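Local coordinates for protein FACT-Spt16 (Cicer arietinum, PDB 5CE6) that probably serves as the histone-chaperone subunit of the FACT complex, with an N-terminal domain thought to bind histones H3-H4 during transcription, at residues 196-206 against 398-406; 268-276 against 283-291. All coordinates share one frame; numbering follows the deposited sequence.

Contact 1 (196-206 against 398-406); sequences AAKSNEEITYI and VKEGMVFNV
At the junction where the chain passes from the N-terminal lobe to the aminopeptidase-like lobe, A196, A197 and K198, which lead from helix 188-196 to helix 200-230, press on G401 and M402, just before strand 403-414, and on V403, its first residue. The one direct hydrogen bond is K198 N to G401 O (2.8 Å, 171° at the hydrogen). It is straight, but its donor stands well above the carbonyl plane, 51° out of it. Beside it A196 O receives a CA-H...O contact from M402 CA at 3.3 Å. G401 is the third residue of a type II turn closed by M402 N on K399 O. A side chain there would jam against the preceding carbonyl and crowd K198 O and the methyl of A197, which lies 3.7 Å from E400 O. One water stitches the segments together: it lies 2.8 Å from A196 O, to which it can donate, and accepts from V403 N (3.0 Å) and K198 NZ (2.9 Å). Strand 403-414 is an inner strand of the four-stranded antiparallel sheet of the M24 "pita-bread" fold, retained here in a histone chaperone. The K198 chain, bent at chi2 (72°), crosses V403 at about a right angle, CD 3.8 Å from V403 CG2, and delivers its ammonium to a salt bridge with E385 and a hydrogen bond to F195 O. From the first helical turns I206 meets V403 tip to tip, CD1 against CG2 at 3.7 Å. S199 and E202 start that helix with a capping box, each side chain accepting from the other's backbone N.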
ATOM      1  N   ALA A 196       7.521   8.846   1.433  1.00 13.06           N
ATOM      2  CA  ALA A 196       6.258   9.601   1.526  1.00 15.83           C
ATOM      3  C   ALA A 196       5.952  10.521   0.343  1.00 17.46           C
ATOM      4  O   ALA A 196       4.821  10.560  -0.145  1.00 17.28           O
ATOM      5  CB  ALA A 196       6.201  10.394   2.827  1.00 18.45           C
ATOM      6  N   ALA A 197       6.945  11.284  -0.095  1.00 17.12           N
ATOM      7  CA  ALA A 197       6.746  12.195  -1.220  1.00 21.54           C
ATOM      8  C   ALA A 197       7.311  11.591  -2.506  1.00 15.88           C
ATOM      9  O   ALA A 197       8.513  11.361  -2.622  1.00 19.04           O
ATOM     10  CB  ALA A 197       7.381  13.551  -0.941  1.00 28.05           C
ATOM     11  N   LYS A 198       6.428  11.342  -3.467  1.00 16.47           N
ATOM     12  CA  LYS A 198       6.818  10.691  -4.717  1.00 11.58           C
ATOM     13  C   LYS A 198       7.418  11.675  -5.721  1.00 12.44           C
ATOM     14  O   LYS A 198       7.027  12.853  -5.779  1.00 15.87           O
ATOM     15  CB  LYS A 198       5.600  10.013  -5.357  1.00 12.70           C
ATOM     16  CG  LYS A 198       5.292   8.600  -4.851  1.00 18.56           C
ATOM     17  CD  LYS A 198       4.733   8.611  -3.456  1.00 16.51           C
ATOM     18  CE  LYS A 198       4.496   7.184  -2.937  1.00 12.34           C
ATOM     19  NZ  LYS A 198       4.379   7.227  -1.466  1.00 13.84           N
ATOM     20  N   SER A 199       8.361  11.182  -6.519  1.00 12.85           N
ATOM     21  CA  SER A 199       8.900  11.937  -7.643  1.00 12.16           C
ATOM     22  C   SER A 199       7.868  11.976  -8.756  1.00 14.37           C
ATOM     23  O   SER A 199       6.893  11.232  -8.723  1.00 15.01           O
ATOM     24  CB  SER A 199      10.161  11.266  -8.168  1.00 16.12           C
ATOM     25  OG  SER A 199       9.856  10.082  -8.883  1.00 16.75           O
ATOM     26  N   ASN A 200       8.077  12.837  -9.747  1.00 15.85           N
ATOM     27  CA  ASN A 200       7.163  12.891 -10.885  1.00 16.62           C
ATOM     28  C   ASN A 200       7.048  11.543 -11.616  1.00 16.01           C
ATOM     29  O   ASN A 200       5.969  11.165 -12.069  1.00 15.16           O
ATOM     30  CB  ASN A 200       7.581  13.995 -11.858  1.00 22.94           C
ATOM     31  CG  ASN A 200       7.202  15.375 -11.363  1.00 26.63           C
ATOM     32  OD1 ASN A 200       6.204  15.537 -10.664  1.00 30.40           O
ATOM     33  ND2 ASN A 200       7.994  16.377 -11.727  1.00 28.67           N
ATOM     34  N   GLU A 201       8.159  10.824 -11.727  1.00 14.76           N
ATOM     35  CA  GLU A 201       8.141   9.515 -12.375  1.00 13.05           C
ATOM     36  C   GLU A 201       7.237   8.556 -11.604  1.00 14.82           C
ATOM     37  O   GLU A 201       6.414   7.853 -12.191  1.00 16.02           O
ATOM     38  CB  GLU A 201       9.560   8.948 -12.489  1.00 13.46           C
ATOM     39  CG  GLU A 201       9.619   7.526 -13.030  1.00 18.16           C
ATOM     40  CD  GLU A 201      11.038   6.991 -13.101  1.00 21.89           C
ATOM     41  OE1 GLU A 201      11.962   7.721 -12.699  1.00 28.32           O
ATOM     42  OE2 GLU A 201      11.226   5.852 -13.571  1.00 22.64           O
ATOM     43  N   GLU A 202       7.375   8.562 -10.284  1.00 11.50           N
ATOM     44  CA  GLU A 202       6.604   7.651  -9.443  1.00 10.68           C
ATOM     45  C   GLU A 202       5.123   7.995  -9.511  1.00 11.54           C
ATOM     46  O   GLU A 202       4.272   7.104  -9.554  1.00 11.82           O
ATOM     47  CB  GLU A 202       7.099   7.698  -7.994  1.00 12.42           C
ATOM     48  CG  GLU A 202       8.542   7.237  -7.797  1.00 12.81           C
ATOM     49  CD  GLU A 202       8.956   7.313  -6.344  1.00 13.58           C
ATOM     50  OE1 GLU A 202       9.101   8.445  -5.845  1.00 16.13           O
ATOM     51  OE2 GLU A 202       9.109   6.255  -5.686  1.00 15.67           O
ATOM     52  N   ILE A 203       4.819   9.286  -9.535  1.00 12.28           N
ATOM     53  CA  ILE A 203       3.427   9.720  -9.641  1.00 12.95           C
ATOM     54  C   ILE A 203       2.823   9.252 -10.963  1.00 11.53           C
ATOM     55  O   ILE A 203       1.659   8.866 -11.026  1.00 12.82           O
ATOM     56  CB  ILE A 203       3.310  11.236  -9.470  1.00 13.58           C
ATOM     57  CG1 ILE A 203       3.485  11.594  -7.990  1.00 12.93           C
ATOM     58  CG2 ILE A 203       1.966  11.755  -9.975  1.00 13.96           C
ATOM     59  CD1 ILE A 203       3.776  13.067  -7.758  1.00 17.77           C
ATOM     60  N   THR A 204       3.631   9.250 -12.017  1.00 11.50           N
ATOM     61  CA  THR A 204       3.152   8.759 -13.300  1.00 13.68           C
ATOM     62  C   THR A 204       2.769   7.280 -13.223  1.00 13.93           C
ATOM     63  O   THR A 204       1.707   6.891 -13.707  1.00 12.39           O
ATOM     64  CB  THR A 204       4.187   8.981 -14.392  1.00 14.34           C
ATOM     65  OG1 THR A 204       4.272  10.389 -14.647  1.00 18.55           O
ATOM     66  CG2 THR A 204       3.783   8.257 -15.687  1.00 15.03           C
ATOM     67  N   TYR A 205       3.619   6.465 -12.606  1.00 14.03           N
ATOM     68  CA  TYR A 205       3.317   5.035 -12.457  1.00 10.83           C
ATOM     69  C   TYR A 205       2.053   4.798 -11.631  1.00 13.71           C
ATOM     70  O   TYR A 205       1.257   3.923 -11.963  1.00 12.33           O
ATOM     71  CB  TYR A 205       4.511   4.273 -11.867  1.00 10.70           C
ATOM     72  CG  TYR A 205       5.768   4.410 -12.717  1.00 11.51           C
ATOM     73  CD1 TYR A 205       5.686   4.710 -14.079  1.00 14.27           C
ATOM     74  CD2 TYR A 205       7.027   4.244 -12.159  1.00 14.71           C
ATOM     75  CE1 TYR A 205       6.821   4.838 -14.856  1.00 17.01           C
ATOM     76  CE2 TYR A 205       8.180   4.377 -12.944  1.00 13.35           C
ATOM     77  CZ  TYR A 205       8.060   4.668 -14.287  1.00 15.13           C
ATOM     78  OH  TYR A 205       9.187   4.814 -15.074  1.00 17.37           O
ATOM     79  N   ILE A 206       1.863   5.578 -10.569  1.00 10.18           N
ATOM     80  CA  ILE A 206       0.645   5.468  -9.761  1.00  9.06           C
ATOM     81  C   ILE A 206      -0.590   5.864 -10.578  1.00  9.33           C
ATOM     82  O   ILE A 206      -1.635   5.214 -10.490  1.00 12.12           O
ATOM     83  CB  ILE A 206       0.757   6.321  -8.473  1.00 11.66           C
ATOM     84  CG1 ILE A 206       1.868   5.755  -7.574  1.00 13.74           C
ATOM     85  CG2 ILE A 206      -0.589   6.384  -7.728  1.00 13.46           C
ATOM     86  CD1 ILE A 206       2.242   6.629  -6.377  1.00 15.87           C
ATOM     87  N   VAL A 398       0.446  17.038   5.665  1.00 13.83           N
ATOM     88  CA  VAL A 398       0.362  16.700   4.247  1.00 14.14           C
ATOM     89  C   VAL A 398       1.411  17.500   3.488  1.00 14.34           C
ATOM     90  O   VAL A 398       1.574  18.701   3.726  1.00 14.77           O
ATOM     91  CB  VAL A 398      -1.040  17.020   3.688  1.00 14.59           C
ATOM     92  CG1 VAL A 398      -1.094  16.784   2.185  1.00 12.55           C
ATOM     93  CG2 VAL A 398      -2.097  16.177   4.389  1.00 17.28           C
ATOM     94  N   LYS A 399       2.133  16.823   2.600  1.00 13.04           N
ATOM     95  CA  LYS A 399       3.131  17.465   1.752  1.00 15.31           C
ATOM     96  C   LYS A 399       2.853  17.157   0.282  1.00 14.66           C
ATOM     97  O   LYS A 399       2.344  16.085  -0.062  1.00 14.23           O
ATOM     98  CB  LYS A 399       4.540  16.967   2.110  1.00 18.67           C
ATOM     99  CG  LYS A 399       4.999  17.296   3.525  1.00 22.74           C
ATOM    100  CD  LYS A 399       4.981  18.792   3.791  1.00 34.30           C
ATOM    101  CE  LYS A 399       5.437  19.119   5.217  1.00 44.08           C
ATOM    102  NZ  LYS A 399       5.411  20.590   5.514  1.00 44.42           N
ATOM    103  N   GLU A 400       3.200  18.103  -0.582  1.00 13.29           N
ATOM    104  CA  GLU A 400       3.197  17.887  -2.023  1.00 15.77           C
ATOM    105  C   GLU A 400       3.924  16.589  -2.381  1.00 16.12           C
ATOM    106  O   GLU A 400       5.002  16.292  -1.848  1.00 18.42           O
ATOM    107  CB  GLU A 400       3.888  19.073  -2.704  1.00 19.60           C
ATOM    108  CG  GLU A 400       4.131  18.922  -4.188  1.00 32.38           C
ATOM    109  CD  GLU A 400       4.820  20.142  -4.777  1.00 39.14           C
ATOM    110  OE1 GLU A 400       4.946  21.167  -4.069  1.00 32.80           O
ATOM    111  OE2 GLU A 400       5.236  20.072  -5.951  1.00 47.85           O
ATOM    112  N   GLY A 401       3.318  15.797  -3.262  1.00 14.96           N
ATOM    113  CA  GLY A 401       3.931  14.555  -3.694  1.00 12.60           C
ATOM    114  C   GLY A 401       3.474  13.327  -2.933  1.00 14.37           C
ATOM    115  O   GLY A 401       3.758  12.205  -3.342  1.00 13.73           O
ATOM    116  N   MET A 402       2.754  13.524  -1.830  1.00 10.09           N
ATOM    117  CA  MET A 402       2.187  12.382  -1.118  1.00 11.06           C
ATOM    118  C   MET A 402       1.039  11.817  -1.937  1.00 12.15           C
ATOM    119  O   MET A 402       0.398  12.538  -2.712  1.00 11.52           O
ATOM    120  CB  MET A 402       1.674  12.787   0.262  1.00 12.02           C
ATOM    121  CG  MET A 402       2.766  13.068   1.273  1.00 12.95           C
ATOM    122  SD  MET A 402       2.043  13.521   2.858  1.00 14.60           S
ATOM    123  CE  MET A 402       3.522  13.565   3.870  1.00 14.72           C
ATOM    124  N   VAL A 403       0.780  10.528  -1.753  1.00  8.65           N
ATOM    125  CA  VAL A 403      -0.264   9.843  -2.490  1.00 10.58           C
ATOM    126  C   VAL A 403      -1.062   9.050  -1.476  1.00  9.67           C
ATOM    127  O   VAL A 403      -0.483   8.357  -0.634  1.00 10.40           O
ATOM    128  CB  VAL A 403       0.327   8.890  -3.534  1.00 11.62           C
ATOM    129  CG1 VAL A 403      -0.790   8.192  -4.287  1.00 10.74           C
ATOM    130  CG2 VAL A 403       1.207   9.662  -4.496  1.00 12.08           C
ATOM    131  N   PHE A 404      -2.389   9.151  -1.543  1.00  7.80           N
ATOM    132  CA  PHE A 404      -3.235   8.493  -0.546  1.00  9.98           C
ATOM    133  C   PHE A 404      -4.278   7.561  -1.153  1.00  8.69           C
ATOM    134  O   PHE A 404      -4.870   7.869  -2.192  1.00 11.17           O
ATOM    135  CB  PHE A 404      -3.974   9.533   0.325  1.00 10.00           C
ATOM    136  CG  PHE A 404      -3.074  10.304   1.248  1.00 10.03           C
ATOM    137  CD1 PHE A 404      -2.673   9.760   2.461  1.00 13.34           C
ATOM    138  CD2 PHE A 404      -2.617  11.572   0.892  1.00  9.66           C
ATOM    139  CE1 PHE A 404      -1.833  10.469   3.314  1.00 13.64           C
ATOM    140  CE2 PHE A 404      -1.780  12.286   1.743  1.00 13.53           C
ATOM    141  CZ  PHE A 404      -1.392  11.734   2.951  1.00 14.02           C
ATOM    142  N   ASN A 405      -4.477   6.421  -0.490  1.00  8.65           N
ATOM    143  CA  ASN A 405      -5.659   5.587  -0.675  1.00  7.58           C
ATOM    144  C   ASN A 405      -6.642   6.075   0.372  1.00  8.96           C
ATOM    145  O   ASN A 405      -6.506   5.744   1.545  1.00  9.40           O
ATOM    146  CB  ASN A 405      -5.281   4.102  -0.438  1.00  8.35           C
ATOM    147  CG  ASN A 405      -6.494   3.168  -0.403  1.00  6.66           C
ATOM    148  OD1 ASN A 405      -7.556   3.487  -0.938  1.00 11.29           O
ATOM    149  ND2 ASN A 405      -6.322   1.995   0.212  1.00 10.87           N
ATOM    150  N   VAL A 406      -7.569   6.945  -0.040  1.00 11.05           N
ATOM    151  CA  VAL A 406      -8.581   7.480   0.849  1.00  7.25           C
ATOM    152  C   VAL A 406      -9.744   6.510   0.829  1.00  9.42           C
ATOM    153  O   VAL A 406     -10.521   6.472  -0.123  1.00 10.65           O
ATOM    154  CB  VAL A 406      -9.046   8.882   0.417  1.00  8.98           C
ATOM    155  CG1 VAL A 406     -10.120   9.412   1.362  1.00 12.99           C
ATOM    156  CG2 VAL A 406      -7.854   9.839   0.375  1.00 10.60           C
TER
HETATM  157  O   HOH W   1       2.573   8.922   0.085  1.00 17.05           O

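Contact 2 (268-276 against 283-291). With NA (sodium ion), chain E.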
ATOM      1  N   PRO A 268      -6.001  -9.712  -3.880  1.00 14.11           N
ATOM      2  CA  PRO A 268      -7.106 -10.378  -4.573  1.00 14.15           C
ATOM      3  C   PRO A 268      -8.350  -9.526  -4.419  1.00 10.95           C
ATOM      4  O   PRO A 268      -8.660  -9.152  -3.285  1.00 13.46           O
ATOM      5  CB  PRO A 268      -7.273 -11.683  -3.791  1.00 18.27           C
ATOM      6  CG  PRO A 268      -5.916 -11.932  -3.181  1.00 22.43           C
ATOM      7  CD  PRO A 268      -5.421 -10.561  -2.822  1.00 19.77           C
ATOM      8  N   PRO A 269      -9.013  -9.194  -5.536  1.00 13.00           N
ATOM      9  CA  PRO A 269     -10.175  -8.299  -5.508  1.00 10.37           C
ATOM     10  C   PRO A 269     -11.196  -8.726  -4.474  1.00 11.83           C
ATOM     11  O   PRO A 269     -11.388  -9.927  -4.254  1.00 13.10           O
ATOM     12  CB  PRO A 269     -10.740  -8.446  -6.919  1.00 11.28           C
ATOM     13  CG  PRO A 269      -9.481  -8.611  -7.759  1.00 18.52           C
ATOM     14  CD  PRO A 269      -8.620  -9.528  -6.921  1.00 13.97           C
ATOM     15  N   ILE A 270     -11.831  -7.749  -3.840  1.00  8.92           N
ATOM     16  CA  ILE A 270     -12.751  -8.027  -2.747  1.00  9.02           C
ATOM     17  C   ILE A 270     -14.164  -7.801  -3.229  1.00 13.25           C
ATOM     18  O   ILE A 270     -14.489  -6.726  -3.705  1.00 13.25           O
ATOM     19  CB  ILE A 270     -12.467  -7.101  -1.551  1.00  8.75           C
ATOM     20  CG1 ILE A 270     -11.105  -7.464  -0.930  1.00 14.51           C
ATOM     21  CG2 ILE A 270     -13.600  -7.174  -0.509  1.00 14.63           C
ATOM     22  CD1 ILE A 270     -10.535  -6.368  -0.018  1.00 13.38           C
ATOM     23  N   PHE A 271     -14.989  -8.839  -3.141  1.00 10.29           N
ATOM     24  CA  PHE A 271     -16.414  -8.711  -3.420  1.00 10.32           C
ATOM     25  C   PHE A 271     -17.175  -9.212  -2.216  1.00 10.58           C
ATOM     26  O   PHE A 271     -16.915 -10.316  -1.731  1.00 10.93           O
ATOM     27  CB  PHE A 271     -16.794  -9.538  -4.642  1.00 11.19           C
ATOM     28  CG  PHE A 271     -16.337  -8.939  -5.931  1.00 11.94           C
ATOM     29  CD1 PHE A 271     -15.065  -9.201  -6.419  1.00 12.31           C
ATOM     30  CD2 PHE A 271     -17.175  -8.091  -6.647  1.00 14.13           C
ATOM     31  CE1 PHE A 271     -14.626  -8.629  -7.604  1.00 13.52           C
ATOM     32  CE2 PHE A 271     -16.747  -7.523  -7.846  1.00 15.23           C
ATOM     33  CZ  PHE A 271     -15.475  -7.798  -8.320  1.00 13.06           C
ATOM     34  N   GLN A 272     -18.116  -8.404  -1.729  1.00 10.51           N
ATOM     35  CA  GLN A 272     -18.890  -8.772  -0.543  1.00 10.85           C
ATOM     36  C   GLN A 272     -20.345  -8.392  -0.727  1.00 11.27           C
ATOM     37  O   GLN A 272     -20.651  -7.349  -1.310  1.00 11.05           O
ATOM     38  CB  GLN A 272     -18.342  -8.048   0.695  1.00 10.36           C
ATOM     39  CG  GLN A 272     -16.903  -8.394   1.024  1.00 11.04           C
ATOM     40  CD  GLN A 272     -16.332  -7.595   2.177  1.00 12.89           C
ATOM     41  OE1 GLN A 272     -16.963  -6.671   2.686  1.00 13.27           O
ATOM     42  NE2 GLN A 272     -15.106  -7.929   2.574  1.00 13.35           N
ATOM     43  N   SER A 273     -21.240  -9.222  -0.204  1.00 11.95           N
ATOM     44  CA  SER A 273     -22.662  -8.897  -0.236  1.00 12.45           C
ATOM     45  C   SER A 273     -23.371  -9.777   0.773  1.00 14.02           C
ATOM     46  O   SER A 273     -22.728 -10.550   1.473  1.00 13.30           O
ATOM     47  CB  SER A 273     -23.236  -9.136  -1.636  1.00 12.92           C
ATOM     48  OG  SER A 273     -23.286 -10.526  -1.926  1.00 13.59           O
ATOM     49  N   GLY A 274     -24.695  -9.660   0.848  1.00 13.76           N
ATOM     50  CA  GLY A 274     -25.480 -10.628   1.591  1.00 15.61           C
ATOM     51  C   GLY A 274     -25.208 -10.671   3.082  1.00 15.27           C
ATOM     52  O   GLY A 274     -25.239 -11.747   3.707  1.00 16.58           O
ATOM     53  N   GLY A 275     -24.941  -9.508   3.663  1.00 14.05           N
ATOM     54  CA  GLY A 275     -24.839  -9.419   5.109  1.00 17.53           C
ATOM     55  C   GLY A 275     -23.488  -9.826   5.668  1.00 18.67           C
ATOM     56  O   GLY A 275     -23.291  -9.802   6.882  1.00 20.65           O
ATOM     57  N   LYS A 276     -22.558 -10.209   4.796  1.00 15.14           N
ATOM     58  CA  LYS A 276     -21.231 -10.637   5.248  1.00 14.05           C
ATOM     59  C   LYS A 276     -20.168  -9.681   4.727  1.00 13.58           C
ATOM     60  O   LYS A 276     -19.661  -9.829   3.612  1.00 15.86           O
ATOM     61  CB  LYS A 276     -20.947 -12.087   4.841  1.00 18.62           C
ATOM     62  CG  LYS A 276     -21.936 -13.084   5.457  1.00 19.16           C
ATOM     63  CD  LYS A 276     -21.545 -14.551   5.209  1.00 22.88           C
ATOM     64  CE  LYS A 276     -22.549 -15.511   5.865  1.00 30.41           C
ATOM     65  NZ  LYS A 276     -22.297 -16.923   5.479  1.00 34.69           N
ATOM     66  N   ALA A 283      -9.422  -8.520   3.862  1.00 22.88           N
ATOM     67  CA  ALA A 283     -10.614  -9.331   3.641  1.00 16.24           C
ATOM     68  C   ALA A 283     -10.519 -10.145   2.354  1.00 13.81           C
ATOM     69  O   ALA A 283      -9.920  -9.710   1.372  1.00 16.34           O
ATOM     70  CB  ALA A 283     -11.867  -8.460   3.640  1.00 16.22           C
ATOM     71  N   VAL A 284     -11.098 -11.347   2.377  1.00 17.21           N
ATOM     72  CA  VAL A 284     -11.056 -12.223   1.208  1.00 20.05           C
ATOM     73  C   VAL A 284     -12.449 -12.571   0.693  1.00 21.84           C
ATOM     74  O   VAL A 284     -13.362 -12.896   1.474  1.00 21.50           O
ATOM     75  CB  VAL A 284     -10.198 -13.516   1.448  1.00 35.06           C
ATOM     76  CG1 VAL A 284      -8.993 -13.213   2.321  1.00 28.94           C
ATOM     77  CG2 VAL A 284     -11.013 -14.620   2.075  1.00 40.94           C
ATOM     78  N   SER A 285     -12.606 -12.485  -0.626  1.00 16.80           N
ATOM     79  CA  SER A 285     -13.877 -12.809  -1.266  1.00 14.46           C
ATOM     80  C   SER A 285     -14.225 -14.261  -0.977  1.00 14.47           C
ATOM     81  O   SER A 285     -13.421 -15.164  -1.227  1.00 17.48           O
ATOM     82  CB  SER A 285     -13.789 -12.594  -2.774  1.00 12.49           C
ATOM     83  OG  SER A 285     -13.569 -11.227  -3.092  1.00 12.17           O
ATOM     84  N   ASN A 286     -15.415 -14.490  -0.442  1.00 12.66           N
ATOM     85  CA  ASN A 286     -15.805 -15.851  -0.069  1.00 13.63           C
ATOM     86  C   ASN A 286     -16.442 -16.635  -1.220  1.00 17.33           C
ATOM     87  O   ASN A 286     -16.474 -16.144  -2.354  1.00 15.22           O
ATOM     88  CB  ASN A 286     -16.682 -15.845   1.188  1.00 15.72           C
ATOM     89  CG  ASN A 286     -18.035 -15.185   0.970  1.00 18.93           C
ATOM     90  OD1 ASN A 286     -18.543 -15.116  -0.152  1.00 17.70           O
ATOM     91  ND2 ASN A 286     -18.628 -14.691   2.054  1.00 17.97           N
ATOM     92  N   ASP A 287     -16.928 -17.846  -0.930  1.00 15.44           N
ATOM     93  CA  ASP A 287     -17.554 -18.707  -1.939  1.00 16.41           C
ATOM     94  C   ASP A 287     -19.077 -18.649  -1.907  1.00 16.89           C
ATOM     95  O   ASP A 287     -19.748 -19.534  -2.439  1.00 22.01           O
ATOM     96  CB  ASP A 287     -17.134 -20.171  -1.763  1.00 17.95           C
ATOM     97  CG  ASP A 287     -15.695 -20.429  -2.123  1.00 19.23           C
ATOM     98  OD1 ASP A 287     -15.054 -19.603  -2.802  1.00 18.54           O
ATOM     99  OD2 ASP A 287     -15.203 -21.509  -1.734  1.00 23.71           O
ATOM    100  N   GLU A 288     -19.629 -17.622  -1.269  1.00 16.54           N
ATOM    101  CA  GLU A 288     -21.072 -17.431  -1.255  1.00 18.83           C
ATOM    102  C   GLU A 288     -21.517 -16.718  -2.529  1.00 20.08           C
ATOM    103  O   GLU A 288     -20.731 -16.016  -3.162  1.00 18.06           O
ATOM    104  CB  GLU A 288     -21.497 -16.624  -0.022  1.00 18.88           C
ATOM    105  CG  GLU A 288     -21.267 -17.358   1.280  1.00 21.16           C
ATOM    106  CD  GLU A 288     -22.110 -18.609   1.378  1.00 33.85           C
ATOM    107  OE1 GLU A 288     -23.325 -18.538   1.083  1.00 40.25           O
ATOM    108  OE2 GLU A 288     -21.560 -19.668   1.745  1.00 41.96           O
ATOM    109  N   ALA A 289     -22.778 -16.915  -2.901  1.00 17.80           N
ATOM    110  CA  ALA A 289     -23.331 -16.292  -4.095  1.00 18.87           C
ATOM    111  C   ALA A 289     -23.559 -14.805  -3.860  1.00 19.79           C
ATOM    112  O   ALA A 289     -23.908 -14.394  -2.754  1.00 17.91           O
ATOM    113  CB  ALA A 289     -24.627 -16.966  -4.482  1.00 18.63           C
ATOM    114  N   LEU A 290     -23.349 -14.004  -4.899  1.00 16.10           N
ATOM    115  CA  LEU A 290     -23.678 -12.585  -4.850  1.00 15.42           C
ATOM    116  C   LEU A 290     -25.159 -12.432  -4.519  1.00 16.03           C
ATOM    117  O   LEU A 290     -26.000 -13.136  -5.078  1.00 19.85           O
ATOM    118  CB  LEU A 290     -23.382 -11.929  -6.200  1.00 15.73           C
ATOM    119  CG  LEU A 290     -23.580 -10.421  -6.279  1.00 15.52           C
ATOM    120  CD1 LEU A 290     -22.427  -9.726  -5.573  1.00 13.59           C
ATOM    121  CD2 LEU A 290     -23.700  -9.944  -7.720  1.00 18.67           C
ATOM    122  N   TYR A 291     -25.474 -11.529  -3.595  1.00 15.50           N
ATOM    123  CA  TYR A 291     -26.854 -11.355  -3.143  1.00 16.56           C
ATOM    124  C   TYR A 291     -27.354  -9.991  -3.571  1.00 16.27           C
ATOM    125  O   TYR A 291     -26.703  -8.974  -3.316  1.00 19.02           O
ATOM    126  CB  TYR A 291     -26.951 -11.486  -1.622  1.00 16.97           C
ATOM    127  CG  TYR A 291     -28.376 -11.514  -1.110  1.00 17.82           C
ATOM    128  CD1 TYR A 291     -29.084 -12.706  -1.054  1.00 18.94           C
ATOM    129  CD2 TYR A 291     -29.004 -10.352  -0.683  1.00 20.19           C
ATOM    130  CE1 TYR A 291     -30.378 -12.743  -0.592  1.00 22.37           C
ATOM    131  CE2 TYR A 291     -30.302 -10.375  -0.222  1.00 22.86           C
ATOM    132  CZ  TYR A 291     -30.983 -11.578  -0.173  1.00 24.03           C
ATOM    133  OH  TYR A 291     -32.283 -11.615   0.293  1.00 25.68           O
TER
HETATM  134 NA    NA E 504     -24.108 -13.076  -0.392  1.00 44.58          NA
HETATM  135  O   HOH W   2      -8.044  -9.630  -0.664  1.00 23.94           O
HETATM  136  O   HOH W   3     -10.253 -11.633  -1.951  1.00 20.96           O
HETATM  137  O   HOH W   4     -17.104 -12.077   0.204  1.00 11.38           O
HETATM  138  O   HOH W   5     -15.157 -11.086   2.179  1.00 21.73           O
HETATM  139  O   HOH W   6     -21.518 -13.555   1.585  1.00 16.57           O
HETATM  140  O   HOH W   7     -26.255  -7.903  -0.830  1.00 13.17           O
HETATM  141  O   HOH W   8     -24.042 -14.054   2.185  1.00 28.07           O
HETATM  142  O   HOH W   9     -25.795 -15.307  -0.755  1.00 36.59           O
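S285 OG sits at the edge of the F271 ring, near its plane, while the Y291 ring has a water in plane at its edge and G274 CA approaching obliquely. The frame is an edge strand: 270-273 pairs with strand 296-306 on one side, and 283-291, without regular structure, follows the other side as a loop. There the S285 hydroxyl stands in for a neighbouring strand, donating to P269 O (2.8 Å) and accepting from F271 N (2.8 Å, 154°); its chi1 of -64° sets OG beside its own backbone N. Without the hydroxyl, as with an alanine here, P269 O and F271 N would probably lose their direct partner in 283-291. A283 CB lies 3.5 Å from Q272 NE2, which is hydrogen-bonded to D278 O. Waters bridge much of the remaining backbone, one joining F271 O to N286 N. N286 OD1 accepts from E288 N in an Asx turn and is also bonded to H237. Farther on, S273 OG takes Y291 N (2.9 Å) and bonds H237 NE2. A sodium ion is bound by A289 O at 2.7 Å and by two waters, one of which donates to G274 O.

Both contacts are largely buried, with exposed margins at A197 and E400 in contact 1 and at K276 and E288 in contact 2. They lie on opposite sides of the chain's centre; contact 1 is the deeper, its centre about 12 Å away against 21 Å. It joins segments 192 residues apart, whereas only six residues separate those of contact 2, nested inside the loop that contact 1 closes. Helix 200-230 serves both: it begins in contact 1, and its V221, L225 and V228 back F271 and L290. Contact 1 combines a direct backbone hydrogen bond, one shared water and aliphatic packing; serine hydroxyls and several waters join contact 2, where a sodium ion on A289 O reaches G274 O through water.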